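EF-P arginine 32 rhamnosyl-transferase (Pseudomonas putida KT2440, PDB 5NV8) belongs to the EarP family of bacterial rhamnosyltransferases, which have a glycosyltransferase fold built from two Rossmann-like domains facing a cleft. Local coordinates at residues L200-A205 and W276-N281; P224-V229 and A257-V262; P298-I303 and G336-W341; G212-A217 and F345-A350. All coordinates share one frame; numbering follows the deposited sequence.

Interaction 1: residues L200-A205 and W276-N281; sequences LISLFA and WSCDFN. With TRH (2'-deoxy-thymidine-beta-L-rhamnose), chain B.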
# COMPACT_ATOMS: atom_id res chain seq x y z
N LEU A 200 12.68 11.01 -2.20
CA LEU A 200 11.87 10.72 -1.02
C LEU A 200 11.31 9.31 -1.17
O LEU A 200 10.63 9.02 -2.16
CB LEU A 200 10.75 11.75 -0.86
CG LEU A 200 10.09 11.97 0.51
CD1 LEU A 200 11.10 12.39 1.57
CD2 LEU A 200 8.93 12.97 0.45
N ILE A 201 11.61 8.44 -0.21
CA ILE A 201 11.25 7.03 -0.25
C ILE A 201 10.55 6.67 1.06
O ILE A 201 11.11 6.88 2.14
CB ILE A 201 12.48 6.12 -0.46
CG1 ILE A 201 13.18 6.44 -1.78
CG2 ILE A 201 12.07 4.65 -0.37
CD1 ILE A 201 14.45 5.61 -1.98
N SER A 202 9.33 6.17 0.96
CA SER A 202 8.65 5.58 2.10
C SER A 202 8.87 4.08 2.10
O SER A 202 8.82 3.43 1.05
CB SER A 202 7.14 5.89 2.10
OG SER A 202 6.46 5.22 1.06
N LEU A 203 9.13 3.51 3.28
CA LEU A 203 9.36 2.08 3.40
C LEU A 203 8.52 1.53 4.54
O LEU A 203 8.64 1.99 5.69
CB LEU A 203 10.84 1.76 3.62
CG LEU A 203 11.15 0.44 4.31
CD1 LEU A 203 10.85 -0.72 3.37
CD2 LEU A 203 12.61 0.38 4.74
N PHE A 204 7.67 0.56 4.23
CA PHE A 204 6.78 -0.07 5.19
C PHE A 204 6.71 -1.55 4.81
O PHE A 204 6.09 -1.91 3.80
CB PHE A 204 5.39 0.58 5.15
CG PHE A 204 4.32 -0.21 5.84
CD1 PHE A 204 4.33 -0.39 7.22
CD2 PHE A 204 3.28 -0.75 5.11
CE1 PHE A 204 3.33 -1.11 7.85
CE2 PHE A 204 2.27 -1.47 5.73
CZ PHE A 204 2.30 -1.66 7.10
N ALA A 205 7.37 -2.40 5.60
CA ALA A 205 7.50 -3.81 5.25
C ALA A 205 7.67 -4.63 6.52
O ALA A 205 7.56 -4.11 7.64
CB ALA A 205 8.68 -4.00 4.28
N TRP A 276 1.47 9.62 -1.81
CA TRP A 276 1.43 10.61 -2.88
C TRP A 276 2.62 11.56 -2.84
O TRP A 276 2.93 12.19 -3.86
CB TRP A 276 0.13 11.42 -2.80
CG TRP A 276 -1.12 10.59 -2.80
CD1 TRP A 276 -1.24 9.29 -3.20
CD2 TRP A 276 -2.43 11.00 -2.38
NE1 TRP A 276 -2.54 8.86 -3.06
CE2 TRP A 276 -3.29 9.89 -2.56
CE3 TRP A 276 -2.96 12.19 -1.87
CZ2 TRP A 276 -4.65 9.95 -2.25
CZ3 TRP A 276 -4.31 12.24 -1.57
CH2 TRP A 276 -5.14 11.13 -1.76
N SER A 277 3.29 11.68 -1.69
CA SER A 277 4.35 12.67 -1.52
C SER A 277 5.72 12.17 -1.93
O SER A 277 6.56 12.99 -2.34
CB SER A 277 4.39 13.13 -0.06
OG SER A 277 3.32 14.03 0.22
N CYS A 278 5.97 10.87 -1.86
CA CYS A 278 7.28 10.30 -2.09
C CYS A 278 7.45 9.87 -3.55
O CYS A 278 6.48 9.59 -4.26
CB CYS A 278 7.50 9.09 -1.17
SG CYS A 278 7.18 9.39 0.57
N ASP A 279 8.71 9.81 -3.99
CA ASP A 279 9.02 9.38 -5.34
C ASP A 279 9.14 7.86 -5.48
O ASP A 279 9.19 7.36 -6.61
CB ASP A 279 10.32 10.04 -5.82
CG ASP A 279 10.31 11.54 -5.61
OD1 ASP A 279 9.42 12.22 -6.16
OD2 ASP A 279 11.18 12.04 -4.87
N PHE A 280 9.17 7.14 -4.36
CA PHE A 280 9.23 5.68 -4.37
C PHE A 280 8.61 5.17 -3.08
O PHE A 280 8.99 5.62 -1.99
CB PHE A 280 10.67 5.18 -4.52
CG PHE A 280 10.78 3.70 -4.72
CD1 PHE A 280 10.46 3.13 -5.95
CD2 PHE A 280 11.22 2.87 -3.70
CE1 PHE A 280 10.56 1.76 -6.14
CE2 PHE A 280 11.33 1.51 -3.89
CZ PHE A 280 11.00 0.95 -5.11
N ASN A 281 7.68 4.23 -3.19
CA ASN A 281 6.92 3.74 -2.04
C ASN A 281 7.10 2.23 -1.92
O ASN A 281 6.67 1.48 -2.80
CB ASN A 281 5.44 4.10 -2.16
CG ASN A 281 5.21 5.60 -2.14
OD1 ASN A 281 5.38 6.25 -1.10
ND2 ASN A 281 4.79 6.15 -3.27
O4P TRH B . 1.24 -6.63 6.39
P2 TRH B . -0.07 -5.94 6.41
O3P TRH B . -0.33 -5.16 7.80
O1 TRH B . -1.31 -6.95 6.17
C1 TRH B . -1.01 -8.35 5.98
C2 TRH B . -2.28 -9.14 5.63
O2 TRH B . -3.42 -8.62 6.32
C3 TRH B . -2.13 -10.60 6.05
O3 TRH B . -2.41 -10.73 7.45
C4 TRH B . -0.71 -11.06 5.79
O4 TRH B . -0.41 -10.86 4.39
OPP TRH B . -0.14 -4.80 5.26
P TRH B . -1.56 -4.19 4.83
O1P TRH B . -2.49 -5.19 4.25
O2P TRH B . -1.27 -2.98 3.80
O5' TRH B . -2.18 -3.47 6.13
C5' TRH B . -1.67 -2.20 6.54
C4' TRH B . -2.85 -1.31 6.91
O4' TRH B . -2.34 -0.29 7.80
C3' TRH B . -3.30 -0.56 5.67
O3' TRH B . -4.56 0.08 5.94
C2' TRH B . -2.21 0.49 5.64
C1' TRH B . -2.45 0.95 7.06
N11 TRH B . -1.47 1.95 7.55
C21 TRH B . -1.94 3.06 8.12
O21 TRH B . -3.15 3.25 8.22
N31 TRH B . -1.06 4.02 8.61
C41 TRH B . 0.31 3.84 8.52
O41 TRH B . 1.07 4.70 8.96
C51 TRH B . 0.80 2.68 7.94
C5A TRH B . 2.17 2.48 7.84
C61 TRH B . -0.09 1.72 7.45
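Ser202 and Asn281 are turned onto each other by their first torsions: Ser202 OG stands between its own backbone N and carbonyl carbon (chi1 69°), while Asn281 CG lies anti to the carbonyl carbon (chi1 -64°). Ser202 OG then donates to Asn281 OD1 at 2.6 Å, within the amide plane and on a lone pair. Backbone pairing of Ser202 with Asn281 is one of two parallel beta bridges. Ile201 and Phe280 form the other, with side chains on the opposite face, where Ile201 CG2 meets the edge of the phenyl ring 3.9 Å from Phe280 CD2. Between the two bridges, Ser202 N bonds Phe280 O at 3.0 Å. At the start of the pairing Leu200 O accepts twice, from Asp279 N at 2.8 Å and from Phe280 N at 3.2 Å, and Leu200 N sends an almost straight bond (175°) to the anti side of Asp279 OD2. The turn leaving helix 268-277 thus grips both polar backbone atoms of Leu200. Cys278 SG packs 3.9 Å from Leu200 CG, on the face shared with Ser202. Beyond the strand, Phe204 belongs to the ligand pocket and lays one ring face against TRH, with Phe204 CD1 3.6 Å from C5A of the ligand. Strand 199-203 runs between strands 225-230 and 280-284 of the sheet, and Trp214 of helix 211-220 covers the face bearing Ile201 and Phe280.

Interaction 2: residues P224-V229 and A257-V262; sequences PCHLLV and ALTVQV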
# COMPACT_ATOMS: atom_id res chain seq x y z
N PRO A 224 21.37 12.69 -2.65
CA PRO A 224 20.82 12.43 -1.31
C PRO A 224 19.51 11.66 -1.37
O PRO A 224 18.77 11.69 -2.35
CB PRO A 224 20.61 13.83 -0.73
CG PRO A 224 20.48 14.71 -1.93
CD PRO A 224 21.38 14.13 -2.97
N CYS A 225 19.24 10.95 -0.27
CA CYS A 225 17.99 10.21 -0.11
C CYS A 225 17.40 10.53 1.25
O CYS A 225 18.11 10.54 2.26
CB CYS A 225 18.22 8.70 -0.25
SG CYS A 225 16.78 7.67 0.16
N HIS A 226 16.09 10.79 1.27
CA HIS A 226 15.33 11.02 2.50
C HIS A 226 14.33 9.88 2.65
O HIS A 226 13.37 9.79 1.88
CB HIS A 226 14.63 12.38 2.47
CG HIS A 226 14.22 12.88 3.82
ND1 HIS A 226 14.12 14.22 4.12
CD2 HIS A 226 13.89 12.22 4.95
CE1 HIS A 226 13.75 14.37 5.37
NE2 HIS A 226 13.60 13.17 5.90
N LEU A 227 14.56 9.02 3.64
CA LEU A 227 13.74 7.84 3.86
C LEU A 227 12.81 8.07 5.04
O LEU A 227 13.26 8.42 6.13
CB LEU A 227 14.63 6.61 4.11
CG LEU A 227 13.97 5.25 4.31
CD1 LEU A 227 13.45 4.69 3.00
CD2 LEU A 227 14.94 4.27 4.96
N LEU A 228 11.51 7.87 4.81
CA LEU A 228 10.49 8.03 5.84
C LEU A 228 10.00 6.65 6.26
O LEU A 228 9.55 5.87 5.42
CB LEU A 228 9.34 8.90 5.33
CG LEU A 228 9.74 10.31 4.90
CD1 LEU A 228 8.55 11.10 4.37
CD2 LEU A 228 10.43 11.06 6.03
N VAL A 229 10.10 6.36 7.55
CA VAL A 229 9.87 5.03 8.09
C VAL A 229 8.82 5.13 9.19
O VAL A 229 9.10 5.56 10.30
CB VAL A 229 11.18 4.41 8.63
CG1 VAL A 229 10.90 3.09 9.32
CG2 VAL A 229 12.18 4.24 7.50
N ALA A 257 24.75 9.82 2.05
CA ALA A 257 23.69 10.38 1.23
C ALA A 257 22.30 10.05 1.76
O ALA A 257 21.31 10.61 1.26
CB ALA A 257 23.81 9.89 -0.21
N LEU A 258 22.19 9.16 2.73
CA LEU A 258 20.91 8.69 3.23
C LEU A 258 20.61 9.34 4.58
O LEU A 258 21.45 9.32 5.48
CB LEU A 258 20.90 7.16 3.37
CG LEU A 258 19.64 6.41 3.83
CD1 LEU A 258 19.56 6.28 5.35
CD2 LEU A 258 18.38 7.07 3.28
N THR A 259 19.41 9.91 4.70
CA THR A 259 18.91 10.43 5.96
C THR A 259 17.68 9.63 6.35
O THR A 259 16.68 9.62 5.62
CB THR A 259 18.58 11.93 5.86
OG1 THR A 259 19.79 12.69 5.87
CG2 THR A 259 17.72 12.36 7.02
N VAL A 260 17.76 8.93 7.48
CA VAL A 260 16.70 8.03 7.94
C VAL A 260 15.81 8.78 8.92
O VAL A 260 16.30 9.58 9.73
CB VAL A 260 17.31 6.76 8.56
CG1 VAL A 260 17.70 6.97 10.03
CG2 VAL A 260 16.35 5.60 8.43
N GLN A 261 14.50 8.54 8.84
CA GLN A 261 13.55 9.22 9.71
C GLN A 261 12.43 8.26 10.10
O GLN A 261 11.88 7.57 9.24
CB GLN A 261 12.96 10.47 9.06
CG GLN A 261 12.16 11.33 10.03
CD GLN A 261 11.79 12.70 9.48
OE1 GLN A 261 11.81 12.91 8.26
NE2 GLN A 261 11.46 13.63 10.36
N VAL A 262 12.10 8.24 11.38
CA VAL A 262 11.07 7.36 11.93
C VAL A 262 9.77 8.14 12.09
O VAL A 262 9.75 9.20 12.73
CB VAL A 262 11.52 6.77 13.28
CG1 VAL A 262 10.66 5.57 13.64
CG2 VAL A 262 12.99 6.38 13.24
O HOH W 1 19.90 13.10 2.70
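Strands 225-230 and 258-263 are parallel neighbours in the larger sheet, joined along the chain by a connection that carries helix 235-242 and the short strand 252-255, and they meet in register from Cys225 opposite Leu258 to Val229 opposite Val262. Their short axes run 4.7 Å apart at 19°. The backbone ladder starts with Cys225 N to Ala257 O at 2.6 Å and continues through Thr259 N to Cys225 O, Leu227 N to Thr259 O and Val229 N to Gln261 O; the bond from Gln261 N to Leu227 O is weak. On the face bearing His226 and Gln261, the two side chains cross the strand gap, and His226 NE2 donates to Gln261 OE1 at 3.0 Å, the donor tilted 33° from the amide plane. Gln261 CG is anti to its backbone N (chi1 -170°) and the chain beyond it is extended, which carries the amide out alongside Leu228, whose CD2 lies 3.2 Å from Gln261 OE1. His226 ND1 is taken by Val195 N, so both ring nitrogens are engaged. A water donates to Cys225 O at 3.2 Å and also bonds Thr259 OG1, which has a further partner in Thr254. The other face is apolar: Leu258 CD2 touches Cys225 SG at 3.6 Å, and Leu227 CD2 approaches Val260 CG2 at 4.0 Å. Helices 211-220 and 235-242 pack on this face: parallel strands joined through a helix, as in a Rossmann-like domain, here with the antiparallel edge strand 252-255 inserted before the second strand.

Interaction 3: residues P298-I303 and G336-W341; sequences PMLWHI and GLWRAW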
# COMPACT_ATOMS: atom_id res chain seq x y z
N PRO A 298 6.54 5.02 -8.65
CA PRO A 298 7.29 3.76 -8.59
C PRO A 298 7.23 3.17 -7.19
O PRO A 298 7.29 3.88 -6.19
CB PRO A 298 8.71 4.17 -8.97
CG PRO A 298 8.52 5.35 -9.85
CD PRO A 298 7.32 6.09 -9.30
N MET A 299 7.10 1.84 -7.12
CA MET A 299 6.78 1.19 -5.86
C MET A 299 7.54 -0.13 -5.73
O MET A 299 8.19 -0.60 -6.66
CB MET A 299 5.28 0.93 -5.72
CG MET A 299 4.63 0.42 -7.00
SD MET A 299 2.84 0.40 -6.89
CE MET A 299 2.62 -0.74 -5.53
N LEU A 300 7.42 -0.72 -4.54
CA LEU A 300 8.01 -2.02 -4.24
C LEU A 300 7.09 -2.75 -3.27
O LEU A 300 6.47 -2.13 -2.40
CB LEU A 300 9.41 -1.86 -3.64
CG LEU A 300 10.21 -3.14 -3.40
CD1 LEU A 300 10.22 -4.01 -4.65
CD2 LEU A 300 11.64 -2.79 -2.98
N TRP A 301 7.01 -4.07 -3.43
CA TRP A 301 6.09 -4.91 -2.67
C TRP A 301 6.87 -5.94 -1.86
O TRP A 301 7.86 -6.50 -2.34
CB TRP A 301 5.11 -5.61 -3.61
CG TRP A 301 3.99 -6.36 -2.93
CD1 TRP A 301 3.47 -6.11 -1.69
CD2 TRP A 301 3.26 -7.47 -3.46
NE1 TRP A 301 2.45 -7.00 -1.42
CE2 TRP A 301 2.31 -7.84 -2.49
CE3 TRP A 301 3.32 -8.18 -4.66
CZ2 TRP A 301 1.42 -8.90 -2.68
CZ3 TRP A 301 2.44 -9.23 -4.85
CH2 TRP A 301 1.50 -9.58 -3.87
N HIS A 302 6.41 -6.18 -0.64
CA HIS A 302 7.00 -7.19 0.25
C HIS A 302 5.87 -8.09 0.73
O HIS A 302 5.09 -7.71 1.60
CB HIS A 302 7.73 -6.53 1.42
CG HIS A 302 8.57 -7.48 2.21
ND1 HIS A 302 8.83 -7.30 3.55
CD2 HIS A 302 9.22 -8.61 1.85
CE1 HIS A 302 9.60 -8.28 3.99
NE2 HIS A 302 9.85 -9.09 2.97
N ILE A 303 5.79 -9.29 0.16
CA ILE A 303 4.68 -10.21 0.44
C ILE A 303 5.07 -11.12 1.59
O ILE A 303 5.96 -11.97 1.46
CB ILE A 303 4.29 -11.01 -0.81
CG1 ILE A 303 3.35 -12.15 -0.44
CG2 ILE A 303 5.52 -11.52 -1.55
CD1 ILE A 303 1.99 -11.69 0.06
N GLY A 336 14.42 -7.78 -11.38
CA GLY A 336 15.50 -7.90 -10.42
C GLY A 336 15.27 -7.10 -9.16
O GLY A 336 15.77 -7.46 -8.09
N LEU A 337 14.51 -6.00 -9.25
CA LEU A 337 14.23 -5.18 -8.08
C LEU A 337 13.26 -5.88 -7.14
O LEU A 337 13.50 -5.95 -5.93
CB LEU A 337 13.67 -3.82 -8.51
CG LEU A 337 13.54 -2.78 -7.39
CD1 LEU A 337 14.78 -2.71 -6.50
CD2 LEU A 337 13.18 -1.40 -7.96
N TRP A 338 12.16 -6.39 -7.68
CA TRP A 338 11.09 -6.93 -6.84
C TRP A 338 11.43 -8.32 -6.32
O TRP A 338 11.10 -8.66 -5.18
CB TRP A 338 9.78 -6.94 -7.62
CG TRP A 338 9.15 -5.58 -7.73
CD1 TRP A 338 9.77 -4.42 -8.08
CD2 TRP A 338 7.78 -5.26 -7.50
NE1 TRP A 338 8.86 -3.38 -8.07
CE2 TRP A 338 7.63 -3.87 -7.72
CE3 TRP A 338 6.66 -6.01 -7.13
CZ2 TRP A 338 6.41 -3.22 -7.58
CZ3 TRP A 338 5.45 -5.36 -6.99
CH2 TRP A 338 5.33 -3.98 -7.21
N ARG A 339 12.08 -9.15 -7.15
CA ARG A 339 12.48 -10.48 -6.69
C ARG A 339 13.52 -10.38 -5.58
O ARG A 339 13.50 -11.17 -4.63
CB ARG A 339 13.02 -11.30 -7.86
CG ARG A 339 11.95 -11.76 -8.84
CD ARG A 339 12.59 -12.32 -10.10
NE ARG A 339 11.59 -12.93 -10.98
CZ ARG A 339 11.85 -13.35 -12.22
NH1 ARG A 339 13.07 -13.23 -12.72
NH2 ARG A 339 10.89 -13.89 -12.95
N ALA A 340 14.44 -9.42 -5.69
CA ALA A 340 15.50 -9.28 -4.70
C ALA A 340 14.94 -8.94 -3.32
O ALA A 340 15.41 -9.47 -2.31
CB ALA A 340 16.49 -8.21 -5.15
N TRP A 341 13.94 -8.06 -3.26
CA TRP A 341 13.31 -7.67 -2.01
C TRP A 341 12.53 -8.81 -1.37
O TRP A 341 12.17 -8.71 -0.19
CB TRP A 341 12.39 -6.47 -2.25
CG TRP A 341 11.96 -5.72 -1.01
CD1 TRP A 341 10.67 -5.45 -0.64
CD2 TRP A 341 12.80 -5.14 -0.01
NE1 TRP A 341 10.66 -4.74 0.54
CE2 TRP A 341 11.96 -4.54 0.95
CE3 TRP A 341 14.19 -5.07 0.18
CZ2 TRP A 341 12.45 -3.88 2.07
CZ3 TRP A 341 14.68 -4.42 1.29
CH2 TRP A 341 13.81 -3.83 2.23
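Strand 299-302 and the segment 336-341 of helix 328-343 run in roughly the same direction, 30° apart with their axes 8.1 Å from each other at closest approach, and Leu300 meets Trp338 and Trp341 between them. Leu300 CG lies anti to the backbone N (chi1 -174°), and its two methyls are shared between the two indoles. Leu300 CD1 sits over the face of the Trp338 five-membered ring, 3.6 Å from the ring centroid, while CD2 lies over the Trp341 pyrrole, 3.8 Å from that centroid; both are CH-pi contacts. The six-membered ring of Trp338 also touches the residues on either side of Leu300: Trp301 CB meets its CZ3 at 3.4 Å, and Met299 CG approaches its CZ2 at 4.1 Å. The strand is the edge of the Rossmann-like sheet within this chain, next to strand 280-284, and helix 328-343 packs against it. Farther along, Trp301 O lies in the plane of the Trp341 ring at its edge, 3.4 Å from Trp341 CD1. The side chains of His302 and Trp341 cross at about a right angle, their ring planes 53° apart, with His302 CB 3.5 Å from Trp341 NE1, a nitrogen that this contact buries without a hydrogen-bond partner in the model. Trp301 NE1 bonds Gly285 O, and its ring stacks on Phe289.

Interaction 4: residues G212-A217 and F345-A350; sequences GNWLDA and FDMGQA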
# COMPACT_ATOMS: atom_id res chain seq x y z
N GLY A 212 19.83 -4.09 4.96
CA GLY A 212 21.17 -3.53 5.11
C GLY A 212 21.84 -3.23 3.78
O GLY A 212 22.50 -2.20 3.63
N ASN A 213 21.67 -4.12 2.80
CA ASN A 213 22.29 -3.89 1.49
C ASN A 213 21.65 -2.70 0.78
O ASN A 213 22.34 -1.95 0.07
CB ASN A 213 22.19 -5.15 0.63
CG ASN A 213 23.07 -6.28 1.14
OD1 ASN A 213 24.05 -6.04 1.85
ND2 ASN A 213 22.73 -7.51 0.78
N TRP A 214 20.34 -2.50 0.96
CA TRP A 214 19.67 -1.37 0.32
C TRP A 214 20.11 -0.05 0.95
O TRP A 214 20.42 0.91 0.24
CB TRP A 214 18.16 -1.54 0.41
CG TRP A 214 17.40 -0.65 -0.53
CD1 TRP A 214 17.89 -0.06 -1.66
CD2 TRP A 214 16.03 -0.26 -0.43
NE1 TRP A 214 16.90 0.68 -2.26
CE2 TRP A 214 15.75 0.57 -1.53
CE3 TRP A 214 15.01 -0.53 0.49
CZ2 TRP A 214 14.50 1.13 -1.74
CZ3 TRP A 214 13.76 0.03 0.27
CH2 TRP A 214 13.52 0.85 -0.83
N LEU A 215 20.11 0.01 2.28
CA LEU A 215 20.53 1.24 2.95
C LEU A 215 22.00 1.55 2.69
O LEU A 215 22.39 2.73 2.69
CB LEU A 215 20.26 1.14 4.45
CG LEU A 215 18.85 0.74 4.89
CD1 LEU A 215 18.76 0.72 6.41
CD2 LEU A 215 17.80 1.66 4.29
N ASP A 216 22.83 0.53 2.48
CA ASP A 216 24.21 0.78 2.07
C ASP A 216 24.26 1.39 0.67
O ASP A 216 25.11 2.24 0.39
CB ASP A 216 25.02 -0.52 2.12
CG ASP A 216 25.31 -0.98 3.53
OD1 ASP A 216 25.26 -0.14 4.46
OD2 ASP A 216 25.59 -2.18 3.72
N ALA A 217 23.35 0.97 -0.21
CA ALA A 217 23.30 1.54 -1.55
C ALA A 217 22.86 3.00 -1.52
O ALA A 217 23.44 3.85 -2.19
CB ALA A 217 22.37 0.71 -2.44
N PHE A 345 18.09 -11.40 -2.94
CA PHE A 345 19.11 -11.04 -3.92
C PHE A 345 19.53 -9.59 -3.69
O PHE A 345 18.77 -8.79 -3.14
CB PHE A 345 18.59 -11.24 -5.35
CG PHE A 345 18.01 -12.60 -5.60
CD1 PHE A 345 18.59 -13.73 -5.03
CD2 PHE A 345 16.89 -12.76 -6.40
CE1 PHE A 345 18.06 -14.98 -5.26
CE2 PHE A 345 16.36 -14.01 -6.63
CZ PHE A 345 16.94 -15.12 -6.05
N ASP A 346 20.76 -9.27 -4.11
CA ASP A 346 21.42 -8.03 -3.70
C ASP A 346 20.56 -6.81 -3.99
O ASP A 346 20.24 -6.52 -5.15
CB ASP A 346 22.78 -7.89 -4.39
CG ASP A 346 23.54 -6.64 -3.95
OD1 ASP A 346 23.22 -6.07 -2.89
OD2 ASP A 346 24.48 -6.23 -4.67
N MET A 347 20.21 -6.08 -2.92
CA MET A 347 19.39 -4.89 -3.05
C MET A 347 20.16 -3.71 -3.64
O MET A 347 19.54 -2.76 -4.13
CB MET A 347 18.81 -4.50 -1.69
CG MET A 347 17.38 -4.94 -1.45
SD MET A 347 16.16 -3.94 -2.34
CE MET A 347 15.81 -4.98 -3.76
N GLY A 348 21.49 -3.75 -3.61
CA GLY A 348 22.26 -2.66 -4.19
C GLY A 348 22.27 -2.71 -5.71
O GLY A 348 21.96 -1.72 -6.38
N GLN A 349 22.64 -3.87 -6.27
CA GLN A 349 22.71 -4.01 -7.73
C GLN A 349 21.35 -3.74 -8.37
O GLN A 349 21.27 -3.03 -9.38
CB GLN A 349 23.21 -5.40 -8.11
CG GLN A 349 24.64 -5.70 -7.71
CD GLN A 349 25.65 -4.78 -8.39
OE1 GLN A 349 25.41 -4.29 -9.49
NE2 GLN A 349 26.79 -4.57 -7.74
N ALA A 350 20.28 -4.29 -7.80
CA ALA A 350 18.95 -4.11 -8.37
C ALA A 350 18.51 -2.66 -8.30
O ALA A 350 18.00 -2.11 -9.28
CB ALA A 350 17.95 -5.02 -7.66
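Met347 meets Trp214 first through CB, which lies 3.7 Å from Trp214 N and equally close to Trp214 CB, against the backbone of helix 211-220. Met347 CG comes next, 4.0 Å from Trp214 CB. The bend at chi2 (-75°) then places SD over the face of the indole, 4.2 Å from the centroid of the five-membered ring and 20° off its normal: a Met-aromatic contact. Beyond the sulfur, the second bend turns CE to helix 328-343, where Met347 packs on Leu337. The contact thus joins the N-terminal turn of helix 347-355 to helix 211-220, one of the helices that flank the Rossmann-like sheet. That turn is capped by Asp346 at the N-cap position: its OD1 accepts from Gly348 N at 3.0 Å, from above the carboxylate plane, and OD2 takes a weak bond from Gln349 N. Asn213 comes across at about a right angle to the aspartate, its CB 3.8 Å from Asp346 OD1, while Asn213 ND2 bonds Gln210 OE1, an oxygen that Met347 N also uses. Where the backbones draw close, Ala217 CB rests 3.8 Å from Gly348 CA.

Interactions 1 and 2 are strand pairings in the same sheet, and strands 199-203 and 225-230 link them through backbone bonds such as Ile201 O to Leu228 N. The ladder continues from strand 280-284 to strand 299-302, whereas interaction 3 itself sets a helix against that strand through side-chain packing around tryptophan. Interaction 4 lies outside the sheet and joins two helices, with no hydrogen bond across it. It meets interaction 3 where Met347 touches Trp341, and interaction 1 where Trp214 touches Phe280. All four are largely buried. Interaction 1 lies nearest the middle of the chain and beside the ligand; interaction 4, farthest from the middle of the chain, includes the partly exposed Asn213 and Asp346.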